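Local coordinates for cysteine desulfurase (Stenotrophomonas maltophilia, PDB 6WCI), which probably removes sulfur from L-cysteine with the help of pyridoxal 5'-phosphate, leaving L-alanine and handing the sulfur to a carrier, at residues G62-F67 / N299-I304; I136-M141 / A159-A164; E334-V339 / R413-L418. All blocks are in the same frame, centred on the assembly; numbering follows the deposited sequence. Where two conformers were deposited one is given.

Contact 1. Residues G62-F67 / N299-I304; sequences GAVDEF and NIAGFI. With EDO (1,2-ethanediol), chain D.
Phe67 pushes its ring from helix 58-70 against three residues at the start of helix 300-316. This is the tight part of the contact. CZ of Phe67 lies 3.4 Å from CG2 of Ile300. CD1 of Phe67 meets CD1 of Ile304 at the same distance, 3.4 Å. CD2 of Phe67 is 3.5 Å from CB of Ala301. The three aliphatic groups therefore meet different atoms of one ring. CB of Phe67 points toward helix 300-316, and CG is anti to the backbone N (chi1 172°). Tyr71 meets the ring edge-to-face, and Ala86 touches it as well.

The packing thins out toward Ala63 and Val64. CG1 of Val64 stays 4.4 Å from CB of Ala301, while its CG2 comes to 3.7 Å from the Ala301 carbonyl oxygen. The carbonyl oxygen of Ala63, a partly exposed residue, is 4.4 Å from CG2 of Ile304, a loose approach. Val64 also packs on Val64 of the second subunit.

Asn299 starts the second helix as its N-cap. Its OD1 accepts from Gly302 N at 3.1 Å, with the donor standing above the carbonyl plane. ND2 is hydrogen-bonded to Gly252 O of its own chain. Asn299 N donates to O1 of an ethanediol at 3.0 Å, in a nearly straight bond (170°). That molecule is probably from the crystallisation liquor.

The two helices run roughly antiparallel, at 144°. The side-chain contacts between them are apolar, with Ala63 O and Ala301 O also approached by methyl groups. The chemistry implies that apolar burial joins the helices, while Asn299 OD1 and Ala301 N, at the capped helix start, are both hydrogen-bonded to Thr251 OG1 of the second subunit.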
loop_
_atom_site.group_PDB
_atom_site.type_symbol
_atom_site.label_atom_id
_atom_site.label_comp_id
_atom_site.label_asym_id
_atom_site.label_seq_id
_atom_site.Cartn_x
_atom_site.Cartn_y
_atom_site.Cartn_z
ATOM N N GLY B 62 4.102 6.405 -17.962
ATOM C CA GLY B 62 3.210 5.869 -18.971
ATOM C C GLY B 62 2.801 4.429 -18.720
ATOM O O GLY B 62 1.754 3.990 -19.198
ATOM N N ALA B 63 3.618 3.668 -17.991
ATOM C CA ALA B 63 3.216 2.310 -17.635
ATOM C C ALA B 63 2.006 2.332 -16.711
ATOM O O ALA B 63 1.051 1.566 -16.894
ATOM C CB ALA B 63 4.375 1.564 -16.973
ATOM N N VAL B 64 2.035 3.206 -15.705
ATOM C CA VAL B 64 0.907 3.335 -14.790
ATOM C C VAL B 64 -0.317 3.865 -15.530
ATOM O O VAL B 64 -1.434 3.370 -15.353
ATOM C CB VAL B 64 1.312 4.235 -13.606
ATOM C CG1 VAL B 64 0.098 4.617 -12.765
ATOM C CG2 VAL B 64 2.379 3.542 -12.748
ATOM N N ASP B 65 -0.119 4.860 -16.393
ATOM C CA ASP B 65 -1.228 5.449 -17.129
ATOM C C ASP B 65 -1.843 4.442 -18.090
ATOM O O ASP B 65 -3.071 4.375 -18.235
ATOM C CB ASP B 65 -0.734 6.684 -17.878
ATOM C CG ASP B 65 -1.850 7.440 -18.552
ATOM O OD1 ASP B 65 -2.502 8.267 -17.880
ATOM O OD2 ASP B 65 -2.064 7.215 -19.757
ATOM N N GLU B 66 -0.999 3.644 -18.746
ATOM C CA GLU B 66 -1.484 2.652 -19.694
ATOM C C GLU B 66 -2.291 1.563 -18.990
ATOM O O GLU B 66 -3.266 1.042 -19.548
ATOM C CB GLU B 66 -0.306 2.038 -20.449
ATOM C CG GLU B 66 -0.713 1.076 -21.558
ATOM C CD GLU B 66 0.389 0.106 -21.946
ATOM O OE1 GLU B 66 1.104 -0.382 -21.045
ATOM O OE2 GLU B 66 0.543 -0.166 -23.155
ATOM N N PHE B 67 -1.890 1.202 -17.769
ATOM C CA PHE B 67 -2.636 0.210 -17.010
ATOM C C PHE B 67 -4.064 0.671 -16.776
ATOM O O PHE B 67 -5.019 -0.063 -17.062
ATOM C CB PHE B 67 -1.945 -0.086 -15.674
ATOM C CG PHE B 67 -2.767 -0.956 -14.768
ATOM C CD1 PHE B 67 -2.895 -2.311 -15.025
ATOM C CD2 PHE B 67 -3.442 -0.419 -13.689
ATOM C CE1 PHE B 67 -3.663 -3.124 -14.203
ATOM C CE2 PHE B 67 -4.213 -1.230 -12.861
ATOM C CZ PHE B 67 -4.325 -2.581 -13.122
ATOM N N ASN B 299 -1.215 -3.404 -4.885
ATOM C CA ASN B 299 -1.099 -2.147 -5.624
ATOM C C ASN B 299 -0.683 -2.517 -7.042
ATOM O O ASN B 299 0.488 -2.447 -7.415
ATOM C CB ASN B 299 -0.092 -1.211 -4.958
ATOM C CG ASN B 299 0.013 0.130 -5.657
ATOM O OD1 ASN B 299 -0.766 0.429 -6.561
ATOM N ND2 ASN B 299 1.003 0.941 -5.256
ATOM N N ILE B 300 -1.670 -2.943 -7.836
ATOM C CA ILE B 300 -1.382 -3.491 -9.158
ATOM C C ILE B 300 -0.692 -2.454 -10.030
ATOM O O ILE B 300 0.307 -2.744 -10.696
ATOM C CB ILE B 300 -2.671 -3.983 -9.841
ATOM C CG1 ILE B 300 -3.385 -5.033 -8.989
ATOM C CG2 ILE B 300 -2.320 -4.571 -11.164
ATOM C CD1 ILE B 300 -4.773 -5.392 -9.538
ATOM N N ALA B 301 -1.247 -1.245 -10.078
ATOM C CA ALA B 301 -0.697 -0.219 -10.957
ATOM C C ALA B 301 0.691 0.184 -10.496
ATOM O O ALA B 301 1.626 0.263 -11.300
ATOM C CB ALA B 301 -1.622 0.992 -10.994
ATOM N N GLY B 302 0.837 0.424 -9.195
ATOM C CA GLY B 302 2.133 0.800 -8.662
ATOM C C GLY B 302 3.209 -0.226 -8.961
ATOM O O GLY B 302 4.324 0.126 -9.350
ATOM N N PHE B 303 2.894 -1.515 -8.795
ATOM C CA PHE B 303 3.929 -2.517 -9.030
ATOM C C PHE B 303 4.205 -2.747 -10.512
ATOM O O PHE B 303 5.348 -3.049 -10.878
ATOM C CB PHE B 303 3.578 -3.816 -8.304
ATOM C CG PHE B 303 3.977 -3.776 -6.868
ATOM C CD1 PHE B 303 5.314 -3.892 -6.517
ATOM C CD2 PHE B 303 3.045 -3.519 -5.876
ATOM C CE1 PHE B 303 5.713 -3.800 -5.199
ATOM C CE2 PHE B 303 3.442 -3.418 -4.566
ATOM C CZ PHE B 303 4.777 -3.572 -4.225
ATOM N N ILE B 304 3.209 -2.596 -11.379
ATOM C CA ILE B 304 3.504 -2.599 -12.810
ATOM C C ILE B 304 4.491 -1.487 -13.156
ATOM O O ILE B 304 5.447 -1.697 -13.913
ATOM C CB ILE B 304 2.209 -2.475 -13.622
ATOM C CG1 ILE B 304 1.418 -3.778 -13.533
ATOM C CG2 ILE B 304 2.508 -2.116 -15.091
ATOM C CD1 ILE B 304 0.113 -3.681 -14.272
HETATM C C1 EDO D . 1.541 -5.756 -2.958
HETATM O O1 EDO D . 0.789 -4.530 -2.989
HETATM C C2 EDO D . 0.712 -6.934 -2.444
HETATM O O2 EDO D . 0.148 -6.685 -1.141
#

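Contact 2. Residues I136-M141 / A159-A164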
loop_
_atom_site.group_PDB
_atom_site.type_symbol
_atom_site.label_atom_id
_atom_site.label_comp_id
_atom_site.label_asym_id
_atom_site.label_seq_id
_atom_site.Cartn_x
_atom_site.Cartn_y
_atom_site.Cartn_z
ATOM N N ILE B 136 18.204 -6.754 20.762
ATOM C CA ILE B 136 18.137 -6.301 19.380
ATOM C C ILE B 136 19.188 -5.209 19.219
ATOM O O ILE B 136 19.185 -4.215 19.957
ATOM C CB ILE B 136 16.742 -5.767 19.023
ATOM C CG1 ILE B 136 15.662 -6.829 19.281
ATOM C CG2 ILE B 136 16.701 -5.270 17.569
ATOM C CD1 ILE B 136 14.251 -6.292 19.153
ATOM N N LEU B 137 20.092 -5.393 18.273
ATOM C CA LEU B 137 21.189 -4.454 18.065
ATOM C C LEU B 137 20.846 -3.605 16.846
ATOM O O LEU B 137 20.561 -4.148 15.773
ATOM C CB LEU B 137 22.511 -5.199 17.883
ATOM C CG LEU B 137 23.786 -4.352 17.820
ATOM C CD1 LEU B 137 23.977 -3.595 19.119
ATOM C CD2 LEU B 137 25.001 -5.216 17.521
ATOM N N ILE B 138 20.827 -2.283 17.029
ATOM C CA ILE B 138 20.415 -1.323 16.004
ATOM C C ILE B 138 21.508 -0.276 15.880
ATOM O O ILE B 138 21.971 0.244 16.900
ATOM C CB ILE B 138 19.085 -0.634 16.372
ATOM C CG1 ILE B 138 18.027 -1.671 16.795
ATOM C CG2 ILE B 138 18.613 0.283 15.235
ATOM C CD1 ILE B 138 16.730 -1.045 17.268
ATOM N N THR B 139 21.903 0.063 14.651
ATOM C CA THR B 139 22.993 1.028 14.505
ATOM C C THR B 139 22.504 2.451 14.752
ATOM O O THR B 139 21.333 2.781 14.541
ATOM C CB THR B 139 23.646 0.971 13.121
ATOM O OG1 THR B 139 23.030 1.937 12.258
ATOM C CG2 THR B 139 23.530 -0.402 12.511
ATOM N N ARG B 140 23.438 3.296 15.197
ATOM C CA ARG B 140 23.180 4.707 15.458
ATOM C C ARG B 140 22.633 5.456 14.243
ATOM O O ARG B 140 21.960 6.479 14.412
ATOM C CB ARG B 140 24.487 5.355 15.941
ATOM C CG ARG B 140 24.463 6.856 16.115
ATOM C CD ARG B 140 23.468 7.274 17.175
ATOM N NE ARG B 140 23.791 6.714 18.483
ATOM C CZ ARG B 140 23.162 7.051 19.601
ATOM N NH1 ARG B 140 22.185 7.951 19.562
ATOM N NH2 ARG B 140 23.502 6.486 20.750
ATOM N N MET B 141 22.888 4.970 13.028
ATOM C CA MET B 141 22.566 5.710 11.816
ATOM C C MET B 141 21.297 5.220 11.137
ATOM O O MET B 141 20.989 5.682 10.032
ATOM C CB MET B 141 23.735 5.646 10.829
ATOM C CG MET B 141 23.905 4.296 10.152
ATOM S SD MET B 141 25.193 4.313 8.880
ATOM C CE MET B 141 26.639 4.817 9.819
ATOM N N ALA B 159 12.370 -7.818 25.103
ATOM C CA ALA B 159 13.704 -7.688 24.539
ATOM C C ALA B 159 14.236 -6.289 24.814
ATOM O O ALA B 159 13.474 -5.345 25.021
ATOM C CB ALA B 159 13.697 -7.962 23.037
ATOM N N THR B 160 15.555 -6.167 24.868
ATOM C CA THR B 160 16.185 -4.875 25.067
ATOM C C THR B 160 16.911 -4.472 23.793
ATOM O O THR B 160 17.353 -5.321 23.016
ATOM C CB THR B 160 17.149 -4.893 26.261
ATOM O OG1 THR B 160 18.359 -5.575 25.911
ATOM C CG2 THR B 160 16.502 -5.608 27.442
ATOM N N ILE B 161 17.001 -3.161 23.570
ATOM C CA ILE B 161 17.650 -2.606 22.389
ATOM C C ILE B 161 19.014 -2.067 22.792
ATOM O O ILE B 161 19.132 -1.327 23.778
ATOM C CB ILE B 161 16.786 -1.509 21.753
ATOM C CG1 ILE B 161 15.533 -2.129 21.113
ATOM C CG2 ILE B 161 17.593 -0.716 20.736
ATOM C CD1 ILE B 161 14.701 -1.137 20.366
ATOM N N ARG B 162 20.042 -2.430 22.030
ATOM C CA ARG B 162 21.401 -1.947 22.237
ATOM C C ARG B 162 21.868 -1.269 20.956
ATOM O O ARG B 162 21.495 -1.682 19.858
ATOM C CB ARG B 162 22.328 -3.112 22.622
ATOM C CG ARG B 162 23.787 -2.762 22.821
ATOM C CD ARG B 162 24.591 -4.029 23.042
ATOM N NE ARG B 162 24.153 -4.753 24.234
ATOM C CZ ARG B 162 24.503 -6.007 24.509
ATOM N NH1 ARG B 162 25.288 -6.664 23.663
ATOM N NH2 ARG B 162 24.068 -6.606 25.620
ATOM N N VAL B 163 22.669 -0.210 21.089
ATOM C CA VAL B 163 23.021 0.645 19.950
ATOM C C VAL B 163 24.423 0.312 19.463
ATOM O O VAL B 163 25.358 0.197 20.262
ATOM C CB VAL B 163 22.918 2.139 20.306
ATOM C CG1 VAL B 163 23.267 3.000 19.077
ATOM C CG2 VAL B 163 21.526 2.482 20.790
ATOM N N ALA B 164 24.574 0.164 18.149
ATOM C CA ALA B 164 25.883 0.026 17.522
ATOM C C ALA B 164 26.373 1.405 17.076
ATOM O O ALA B 164 25.736 2.052 16.240
ATOM C CB ALA B 164 25.807 -0.946 16.344
#
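The side chain of Arg140 crosses that of Val163 at an oblique angle where two parallel strands end. Its CB is 3.5 Å from the Ala164 carbonyl oxygen and also meets CG1 of Val163. The chain then bends at chi2 and chi3 (63° and 61°), which brings NE back to 3.8 Å from Val163 CG1. CZ passes the same methyl, and NH2 is 3.9 Å from Val163 CG1. NE forms a salt bridge with Glu165 OE1; at the tip, NH1 bonds to Pro387 O. Phe281 of the second subunit packs on both Arg140 and Val163.

Five backbone hydrogen bonds join the strands, from Ile136 N to Thr160 O (2.8 Å) at one end to Arg140 N to Ala164 O (2.8 Å) at the other. Ile138 CD1 touches Ile161 CG2 at 3.6 Å on the face covered by helix 148-157. On the other face, Leu137 CD1 curls to 3.2 Å from the Arg162 carbonyl oxygen and lies against the aliphatic part of Arg162.

Strand 135-139, helix 148-157 and strand 160-164 form a beta-alpha-beta unit. It closes one edge of the mixed seven-stranded sheet typical of the large domain in fold-type I pyridoxal-phosphate enzymes.

Contact 3. Residues E334-V339 / R413-L418; sequences EELRRV and RFMTAL
Leu336 places its CD1 methyl among three side chains of helix 408-422. The nearest of them is Met415, whose CE is 3.8 Å from Leu336 CD1; the two side chains cross at about a right angle. Met415 SD lies almost as close, at 3.9 Å from Leu336 CD1. Leu418 CD2 approaches Leu336 CD1 at 4.0 Å. Phe414 offers its edge, with CE1 4.1 Å from Leu336 CD1 and the methyl near the ring plane.

Val339 adds a second, smaller patch. Its CG2 meets Leu418 CD2 at 4.0 Å, so that one leucine methyl serves both Leu336 and Val339. CB of Glu335 lies 4.1 Å from CE of Met415.

The next shell sets these groups in place. A type I turn runs from Leu336 to Val339, closed by Val339 N to Leu336 O at 2.9 Å, and brings both side chains to the same helix. Met415 bends at chi2 (-75°), turning SD back so that it lies at the edge of the Phe414 ring. That ring also meets the rings of Phe332 and Phe48. Arg338, Glu334 and Glu335 form a salt-bridge network; the hydrogen bonds to Glu335 are weak and doubtful, as Glu335 was deposited in two conformers.

Farther out, Leu336 rests on Val355 and Phe357, and Leu418 on Ile359, all from strand 354-359. Phe414 reaches Val376 and Val378 in strand 376-381. The last part of helix 318-336 and the turn after it pack with helix 408-422 against a mixed sheet, an alpha/beta layer typical of the small domain of fold-type I pyridoxal-phosphate enzymes, built from both chain ends.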
loop_
_atom_site.group_PDB
_atom_site.type_symbol
_atom_site.label_atom_id
_atom_site.label_comp_id
_atom_site.label_asym_id
_atom_site.label_seq_id
_atom_site.Cartn_x
_atom_site.Cartn_y
_atom_site.Cartn_z
ATOM N N GLU B 334 33.635 18.658 -3.750
ATOM C CA GLU B 334 34.818 19.500 -3.911
ATOM C C GLU B 334 34.438 20.973 -3.887
ATOM O O GLU B 334 35.074 21.782 -3.207
ATOM C CB GLU B 334 35.540 19.141 -5.211
ATOM C CG GLU B 334 36.893 19.817 -5.388
ATOM C CD GLU B 334 37.580 19.413 -6.680
ATOM O OE1 GLU B 334 36.898 18.864 -7.570
ATOM O OE2 GLU B 334 38.802 19.640 -6.805
ATOM N N GLU B 335 33.384 21.337 -4.613
ATOM C CA GLU B 335 32.929 22.722 -4.596
ATOM C C GLU B 335 32.262 23.082 -3.273
ATOM O O GLU B 335 32.381 24.220 -2.811
ATOM C CB GLU B 335 31.976 22.979 -5.767
ATOM C CG GLU B 335 32.521 22.555 -7.129
ATOM C CD GLU B 335 33.751 23.345 -7.545
ATOM O OE1 GLU B 335 34.767 22.726 -7.930
ATOM O OE2 GLU B 335 33.696 24.588 -7.476
ATOM N N LEU B 336 31.560 22.135 -2.639
ATOM C CA LEU B 336 30.935 22.456 -1.358
ATOM C C LEU B 336 31.982 22.766 -0.293
ATOM O O LEU B 336 31.812 23.701 0.499
ATOM C CB LEU B 336 30.031 21.318 -0.890
ATOM C CG LEU B 336 28.895 21.750 0.044
ATOM C CD1 LEU B 336 27.836 22.563 -0.712
ATOM C CD2 LEU B 336 28.264 20.550 0.728
ATOM N N ARG B 337 33.076 21.999 -0.262
ATOM C CA ARG B 337 34.110 22.202 0.749
ATOM C C ARG B 337 34.836 23.533 0.592
ATOM O O ARG B 337 35.559 23.936 1.509
ATOM C CB ARG B 337 35.115 21.044 0.721
ATOM C CG ARG B 337 34.577 19.737 1.276
ATOM C CD ARG B 337 35.681 18.720 1.512
ATOM N NE ARG B 337 35.176 17.484 2.108
ATOM C CZ ARG B 337 34.869 17.337 3.398
ATOM N NH1 ARG B 337 35.010 18.355 4.237
ATOM N NH2 ARG B 337 34.414 16.170 3.854
ATOM N N ARG B 338 34.659 24.221 -0.537
ATOM C CA ARG B 338 35.176 25.576 -0.700
ATOM C C ARG B 338 34.355 26.612 0.058
ATOM O O ARG B 338 34.801 27.754 0.191
ATOM C CB ARG B 338 35.228 25.950 -2.190
ATOM C CG ARG B 338 35.958 24.941 -3.080
ATOM C CD ARG B 338 36.076 25.428 -4.523
ATOM N NE ARG B 338 36.453 24.355 -5.443
ATOM C CZ ARG B 338 37.698 23.931 -5.644
ATOM N NH1 ARG B 338 38.712 24.486 -4.992
ATOM N NH2 ARG B 338 37.931 22.946 -6.503
ATOM N N VAL B 339 33.181 26.245 0.554
ATOM C CA VAL B 339 32.333 27.186 1.280
ATOM C C VAL B 339 32.904 27.385 2.677
ATOM O O VAL B 339 33.192 26.417 3.392
ATOM C CB VAL B 339 30.878 26.693 1.325
ATOM C CG1 VAL B 339 30.049 27.538 2.284
ATOM C CG2 VAL B 339 30.280 26.727 -0.082
ATOM N N ARG B 413 25.005 25.870 -10.638
ATOM C CA ARG B 413 23.875 26.742 -10.320
ATOM C C ARG B 413 23.534 26.686 -8.836
ATOM O O ARG B 413 23.147 27.698 -8.241
ATOM C CB ARG B 413 22.648 26.340 -11.144
ATOM C CG ARG B 413 22.795 26.489 -12.647
ATOM C CD ARG B 413 21.451 26.270 -13.337
ATOM N NE ARG B 413 20.401 27.073 -12.712
ATOM C CZ ARG B 413 20.195 28.359 -12.974
ATOM N NH1 ARG B 413 20.958 28.980 -13.859
ATOM N NH2 ARG B 413 19.226 29.022 -12.357
ATOM N N PHE B 414 23.644 25.501 -8.232
ATOM C CA PHE B 414 23.365 25.347 -6.808
ATOM C C PHE B 414 24.320 26.193 -5.967
ATOM O O PHE B 414 23.897 26.928 -5.067
ATOM C CB PHE B 414 23.468 23.867 -6.429
ATOM C CG PHE B 414 23.357 23.597 -4.952
ATOM C CD1 PHE B 414 24.465 23.709 -4.119
ATOM C CD2 PHE B 414 22.148 23.204 -4.400
ATOM C CE1 PHE B 414 24.356 23.454 -2.766
ATOM C CE2 PHE B 414 22.032 22.945 -3.050
ATOM C CZ PHE B 414 23.134 23.067 -2.230
ATOM N N MET B 415 25.619 26.082 -6.234
ATOM C CA MET B 415 26.597 26.792 -5.417
ATOM C C MET B 415 26.425 28.298 -5.521
ATOM O O MET B 415 26.668 29.021 -4.547
ATOM C CB MET B 415 28.004 26.382 -5.829
ATOM C CG MET B 415 28.185 24.890 -5.835
ATOM S SD MET B 415 28.307 24.240 -4.155
ATOM C CE MET B 415 28.149 22.479 -4.452
ATOM N N THR B 416 26.002 28.786 -6.689
ATOM C CA THR B 416 25.711 30.207 -6.837
ATOM C C THR B 416 24.503 30.607 -6.001
ATOM O O THR B 416 24.490 31.679 -5.384
ATOM C CB THR B 416 25.494 30.534 -8.316
ATOM O OG1 THR B 416 26.760 30.522 -8.995
ATOM C CG2 THR B 416 24.830 31.895 -8.488
ATOM N N ALA B 417 23.484 29.747 -5.954
ATOM C CA ALA B 417 22.335 30.024 -5.101
ATOM C C ALA B 417 22.711 29.943 -3.627
ATOM O O ALA B 417 22.200 30.715 -2.807
ATOM C CB ALA B 417 21.199 29.052 -5.422
ATOM N N LEU B 418 23.591 29.007 -3.268
ATOM C CA LEU B 418 24.042 28.912 -1.883
ATOM C C LEU B 418 24.796 30.174 -1.476
ATOM O O LEU B 418 24.556 30.738 -0.402
ATOM C CB LEU B 418 24.921 27.674 -1.701
ATOM C CG LEU B 418 25.449 27.453 -0.283
ATOM C CD1 LEU B 418 24.302 27.404 0.709
ATOM C CD2 LEU B 418 26.307 26.196 -0.196
#

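The three contacts are well separated, with centres 36 to 39 Å apart. The nearest atoms of contacts 2 and 3 are about 15 Å apart. Contact 2 is nested in the chain loop that contact 1 closes, yet the two lie on opposite sides of the chain's centre. Both touch the second subunit, whereas contact 3 is touched by no other chain. The cofactor is carried on Lys246, a few residues before Thr251, whose copy in the second subunit bonds at contact 1. Strand 135-139 of contact 2 shares its sheet with strand 239-243, which leads to Lys246. Contact 3 packs on strand 376-381, which leads to Cys384, found here as S-hydroxycysteine.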